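Local coordinates for protein iron-only hydrogenase system regulator (Thermotoga maritima, PDB 2NZC) that is of unknown function but probably regulates an iron-only hydrogenase system, through a small domain of the ACT-like fold, at residues D[4-16]-D[48-62]. Sequence-based numbering, arbitrary orientation.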
# COMPACT_ATOMS: atom_id res chain seq x y z
N GLU D 4 -13.49 22.16 8.36
CA GLU D 4 -13.49 21.02 7.46
C GLU D 4 -12.61 19.89 8.00
O GLU D 4 -11.68 20.12 8.79
CB GLU D 4 -13.05 21.44 6.06
CG GLU D 4 -13.97 22.51 5.47
CD GLU D 4 -13.82 22.66 3.96
OE1 GLU D 4 -14.73 23.25 3.34
OE2 GLU D 4 -12.79 22.19 3.41
N LYS D 5 -12.93 18.67 7.59
CA LYS D 5 -12.07 17.52 7.84
C LYS D 5 -10.69 17.79 7.26
O LYS D 5 -10.57 18.49 6.25
CB LYS D 5 -12.70 16.27 7.23
CG LYS D 5 -13.97 15.82 7.94
CD LYS D 5 -14.59 14.61 7.25
CE LYS D 5 -15.97 14.33 7.83
NZ LYS D 5 -15.91 14.19 9.31
N ARG D 6 -9.66 17.27 7.93
CA ARG D 6 -8.27 17.40 7.52
C ARG D 6 -7.65 16.02 7.32
O ARG D 6 -8.13 15.04 7.86
CB ARG D 6 -7.50 18.13 8.62
CG ARG D 6 -7.56 19.65 8.49
CD ARG D 6 -7.46 20.43 9.82
NE ARG D 6 -6.57 19.85 10.85
CZ ARG D 6 -5.24 19.76 10.79
NH1 ARG D 6 -4.56 20.19 9.73
NH2 ARG D 6 -4.58 19.22 11.81
N PHE D 7 -6.57 15.95 6.54
CA PHE D 7 -5.85 14.72 6.37
C PHE D 7 -4.83 14.50 7.48
O PHE D 7 -4.11 15.42 7.90
CB PHE D 7 -5.12 14.70 5.02
CG PHE D 7 -6.04 14.57 3.84
CD1 PHE D 7 -6.64 15.70 3.30
CD2 PHE D 7 -6.26 13.33 3.26
CE1 PHE D 7 -7.49 15.60 2.19
CE2 PHE D 7 -7.12 13.22 2.14
CZ PHE D 7 -7.74 14.37 1.62
N TYR D 8 -4.75 13.25 7.91
CA TYR D 8 -3.78 12.82 8.90
C TYR D 8 -3.15 11.56 8.42
O TYR D 8 -3.80 10.73 7.73
CB TYR D 8 -4.45 12.56 10.26
CG TYR D 8 -5.09 13.80 10.86
CD1 TYR D 8 -4.38 14.64 11.72
CD2 TYR D 8 -6.40 14.13 10.57
CE1 TYR D 8 -4.97 15.79 12.26
CE2 TYR D 8 -7.02 15.25 11.10
CZ TYR D 8 -6.30 16.08 11.94
OH TYR D 8 -6.91 17.18 12.45
N ILE D 9 -1.88 11.40 8.79
CA ILE D 9 -1.16 10.16 8.59
C ILE D 9 -0.94 9.46 9.96
O ILE D 9 -0.52 10.10 10.95
CB ILE D 9 0.20 10.46 7.94
CG1 ILE D 9 -0.02 11.00 6.52
CG2 ILE D 9 1.07 9.23 7.93
CD1 ILE D 9 0.91 12.13 6.19
N LEU D 10 -1.21 8.16 10.01
CA LEU D 10 -0.95 7.37 11.22
C LEU D 10 -0.04 6.21 10.90
O LEU D 10 -0.28 5.46 9.94
CB LEU D 10 -2.25 6.83 11.79
CG LEU D 10 -2.84 7.70 12.89
CD1 LEU D 10 -3.65 8.74 12.20
CD2 LEU D 10 -3.71 6.84 13.78
N THR D 11 1.01 6.08 11.68
CA THR D 11 1.83 4.88 11.64
C THR D 11 1.70 4.15 12.96
O THR D 11 1.92 4.73 14.05
CB THR D 11 3.28 5.21 11.41
OG1 THR D 11 3.71 6.04 12.50
CG2 THR D 11 3.42 6.00 10.14
N ILE D 12 1.34 2.88 12.86
CA ILE D 12 1.14 2.01 14.01
C ILE D 12 2.16 0.89 13.90
O ILE D 12 2.27 0.24 12.86
CB ILE D 12 -0.27 1.39 13.96
CG1 ILE D 12 -1.35 2.49 13.89
CG2 ILE D 12 -0.51 0.47 15.15
CD1 ILE D 12 -2.68 2.00 13.46
N VAL D 13 2.89 0.64 14.98
CA VAL D 13 3.75 -0.54 15.07
C VAL D 13 3.18 -1.47 16.16
O VAL D 13 3.10 -1.10 17.33
CB VAL D 13 5.22 -0.14 15.37
CG1 VAL D 13 6.08 -1.35 15.57
CG2 VAL D 13 5.77 0.74 14.21
N VAL D 14 2.79 -2.67 15.74
CA VAL D 14 2.16 -3.65 16.63
C VAL D 14 3.04 -4.87 16.86
O VAL D 14 3.63 -5.39 15.93
CB VAL D 14 0.83 -4.17 16.03
CG1 VAL D 14 -0.03 -4.84 17.13
CG2 VAL D 14 0.06 -3.09 15.37
N GLU D 15 3.11 -5.35 18.11
CA GLU D 15 3.70 -6.68 18.39
C GLU D 15 2.69 -7.73 17.92
O GLU D 15 1.53 -7.71 18.33
CB GLU D 15 4.06 -6.82 19.86
CG GLU D 15 4.78 -5.57 20.38
CD GLU D 15 5.42 -5.73 21.74
OE1 GLU D 15 4.92 -6.50 22.61
OE2 GLU D 15 6.45 -5.05 21.96
N ASP D 16 3.13 -8.63 17.03
CA ASP D 16 2.21 -9.42 16.19
C ASP D 16 1.62 -10.64 16.88
O ASP D 16 1.42 -11.69 16.25
CB ASP D 16 2.88 -9.84 14.86
CG ASP D 16 1.93 -9.75 13.63
OD1 ASP D 16 0.87 -9.06 13.72
OD2 ASP D 16 2.27 -10.34 12.56
N MSE D 48 6.52 -8.38 14.59
CA MSE D 48 5.87 -7.11 14.62
C MSE D 48 5.16 -6.88 13.31
O MSE D 48 5.38 -7.58 12.34
CB MSE D 48 6.88 -6.00 14.89
CG MSE D 48 7.07 -5.70 16.35
SE MSE D 48 8.65 -4.59 16.60
CE MSE D 48 9.04 -5.04 18.45
N ALA D 49 4.28 -5.90 13.30
CA ALA D 49 3.54 -5.59 12.12
C ALA D 49 3.53 -4.09 12.06
O ALA D 49 3.43 -3.45 13.11
CB ALA D 49 2.14 -6.10 12.23
N ILE D 50 3.65 -3.55 10.85
CA ILE D 50 3.54 -2.10 10.61
C ILE D 50 2.22 -1.84 9.91
O ILE D 50 1.83 -2.61 9.03
CB ILE D 50 4.65 -1.60 9.65
CG1 ILE D 50 6.01 -1.84 10.30
CG2 ILE D 50 4.38 -0.12 9.26
CD1 ILE D 50 7.23 -1.83 9.36
N ILE D 51 1.52 -0.79 10.33
CA ILE D 51 0.27 -0.38 9.64
C ILE D 51 0.37 1.12 9.37
O ILE D 51 0.70 1.90 10.30
CB ILE D 51 -1.03 -0.63 10.48
CG1 ILE D 51 -1.18 -2.09 10.84
CG2 ILE D 51 -2.29 -0.22 9.69
CD1 ILE D 51 -2.14 -2.37 12.06
N PHE D 52 0.13 1.50 8.12
CA PHE D 52 0.08 2.88 7.72
C PHE D 52 -1.37 3.19 7.42
O PHE D 52 -2.03 2.40 6.72
CB PHE D 52 0.84 3.12 6.41
CG PHE D 52 2.31 2.77 6.45
CD1 PHE D 52 3.23 3.60 7.07
CD2 PHE D 52 2.79 1.66 5.76
CE1 PHE D 52 4.59 3.29 7.06
CE2 PHE D 52 4.16 1.36 5.75
CZ PHE D 52 5.03 2.17 6.40
N LEU D 53 -1.84 4.35 7.89
CA LEU D 53 -3.21 4.83 7.61
C LEU D 53 -3.17 6.27 7.12
O LEU D 53 -2.33 7.08 7.57
CB LEU D 53 -4.07 4.81 8.92
CG LEU D 53 -4.20 3.49 9.69
CD1 LEU D 53 -5.00 3.72 10.93
CD2 LEU D 53 -4.97 2.48 8.87
N VAL D 54 -4.04 6.57 6.16
CA VAL D 54 -4.38 7.96 5.80
C VAL D 54 -5.85 8.13 6.19
O VAL D 54 -6.69 7.29 5.84
CB VAL D 54 -4.19 8.24 4.28
CG1 VAL D 54 -4.56 9.74 3.98
CG2 VAL D 54 -2.73 7.98 3.87
N LEU D 55 -6.16 9.20 6.94
CA LEU D 55 -7.53 9.49 7.30
C LEU D 55 -7.82 10.87 6.82
O LEU D 55 -6.91 11.69 6.71
CB LEU D 55 -7.73 9.46 8.82
CG LEU D 55 -7.72 8.07 9.45
CD1 LEU D 55 -6.33 7.71 9.94
CD2 LEU D 55 -8.74 8.03 10.57
N LYS D 56 -9.08 11.13 6.49
CA LYS D 56 -9.53 12.50 6.38
C LYS D 56 -10.66 12.65 7.38
O LYS D 56 -11.73 12.07 7.22
CB LYS D 56 -10.00 12.84 4.97
CG LYS D 56 -10.23 14.35 4.78
CD LYS D 56 -10.82 14.65 3.42
CE LYS D 56 -11.19 16.11 3.30
NZ LYS D 56 -12.28 16.27 2.30
N THR D 57 -10.42 13.39 8.46
CA THR D 57 -11.37 13.37 9.55
C THR D 57 -11.30 14.62 10.42
O THR D 57 -10.57 15.57 10.12
CB THR D 57 -11.25 12.07 10.39
OG1 THR D 57 -12.44 11.91 11.17
CG2 THR D 57 -10.05 12.10 11.29
N ASP D 58 -12.07 14.65 11.49
CA ASP D 58 -12.10 15.88 12.28
C ASP D 58 -11.27 15.71 13.55
O ASP D 58 -10.64 14.65 13.76
CB ASP D 58 -13.54 16.35 12.53
CG ASP D 58 -14.38 15.31 13.20
OD1 ASP D 58 -13.80 14.31 13.66
OD2 ASP D 58 -15.61 15.50 13.30
N ASN D 59 -11.20 16.76 14.36
CA ASN D 59 -10.37 16.74 15.54
C ASN D 59 -10.82 15.72 16.57
O ASN D 59 -9.98 15.00 17.12
CB ASN D 59 -10.35 18.13 16.18
CG ASN D 59 -9.14 18.93 15.78
OD1 ASN D 59 -8.68 18.85 14.63
ND2 ASN D 59 -8.58 19.69 16.74
N ASP D 60 -12.13 15.69 16.83
CA ASP D 60 -12.75 14.74 17.78
C ASP D 60 -12.33 13.32 17.41
O ASP D 60 -11.99 12.52 18.26
CB ASP D 60 -14.29 14.79 17.76
CG ASP D 60 -14.87 16.08 18.22
OD1 ASP D 60 -14.16 16.87 18.87
OD2 ASP D 60 -16.06 16.31 17.96
N THR D 61 -12.34 13.02 16.12
CA THR D 61 -12.18 11.66 15.66
C THR D 61 -10.71 11.19 15.70
O THR D 61 -10.43 10.13 16.24
CB THR D 61 -12.76 11.48 14.23
OG1 THR D 61 -14.14 11.89 14.23
CG2 THR D 61 -12.69 10.03 13.80
N ILE D 62 -9.78 11.97 15.16
CA ILE D 62 -8.35 11.59 15.21
C ILE D 62 -7.86 11.41 16.67
O ILE D 62 -7.15 10.45 16.99
CB ILE D 62 -7.46 12.58 14.38
CG1 ILE D 62 -6.13 11.96 14.00
CG2 ILE D 62 -7.31 13.94 15.07
CD1 ILE D 62 -6.30 10.78 13.03
O HOH W 1 -9.39 17.58 11.75
O HOH W 2 5.01 -10.43 12.20
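L10 and I62 press their CD1 methyls together at 3.4 Å, tighter than usual for two carbons, and L10 CD1 also reaches L55 CD1 at 3.7 Å. Further along the same sheet face, I12 CD1 meets L53 CD1 and V14 CG2 meets I51 CD1. I62 then carries the apolar patch to Y8: with its CG1 anti to the backbone N (chi1 -159°), that carbon sits 3.8 Å above the Y8 ring plane, offset toward the rim, a CH-pi contact. On the other sheet face, the extended chain of K56 crosses F7, its CG over the ring centre 3.9 Å from the centroid; its NZ goes on to a salt bridge with E45 of the second subunit. Ten backbone hydrogen bonds, from R6–T57 to V14–A49, join antiparallel strands 6-15 and 48-57. At the polar edge, water 1 lies in the plane of the Y8 ring, 2.6 Å from Y8 OH, and donates to T57 O and N59 OD1; R6 adds weak bonds to the same hydroxyl. A leucine in place of Y8 would probably leave this water without its hydroxyl partner and I62 without a ring face to lie on. D58 N-caps the following helix, its OD1 taking both N and OG1 of T61. In this ACT-like fold the two strands are the central pair of the four-stranded sheet, between 35-43 and 75-81. Helices 18-30 and 59-69 cover the face of L10, I12 and L53, while on the I9 and F52 face the second subunit packs, F52 stacking on its own counterpart.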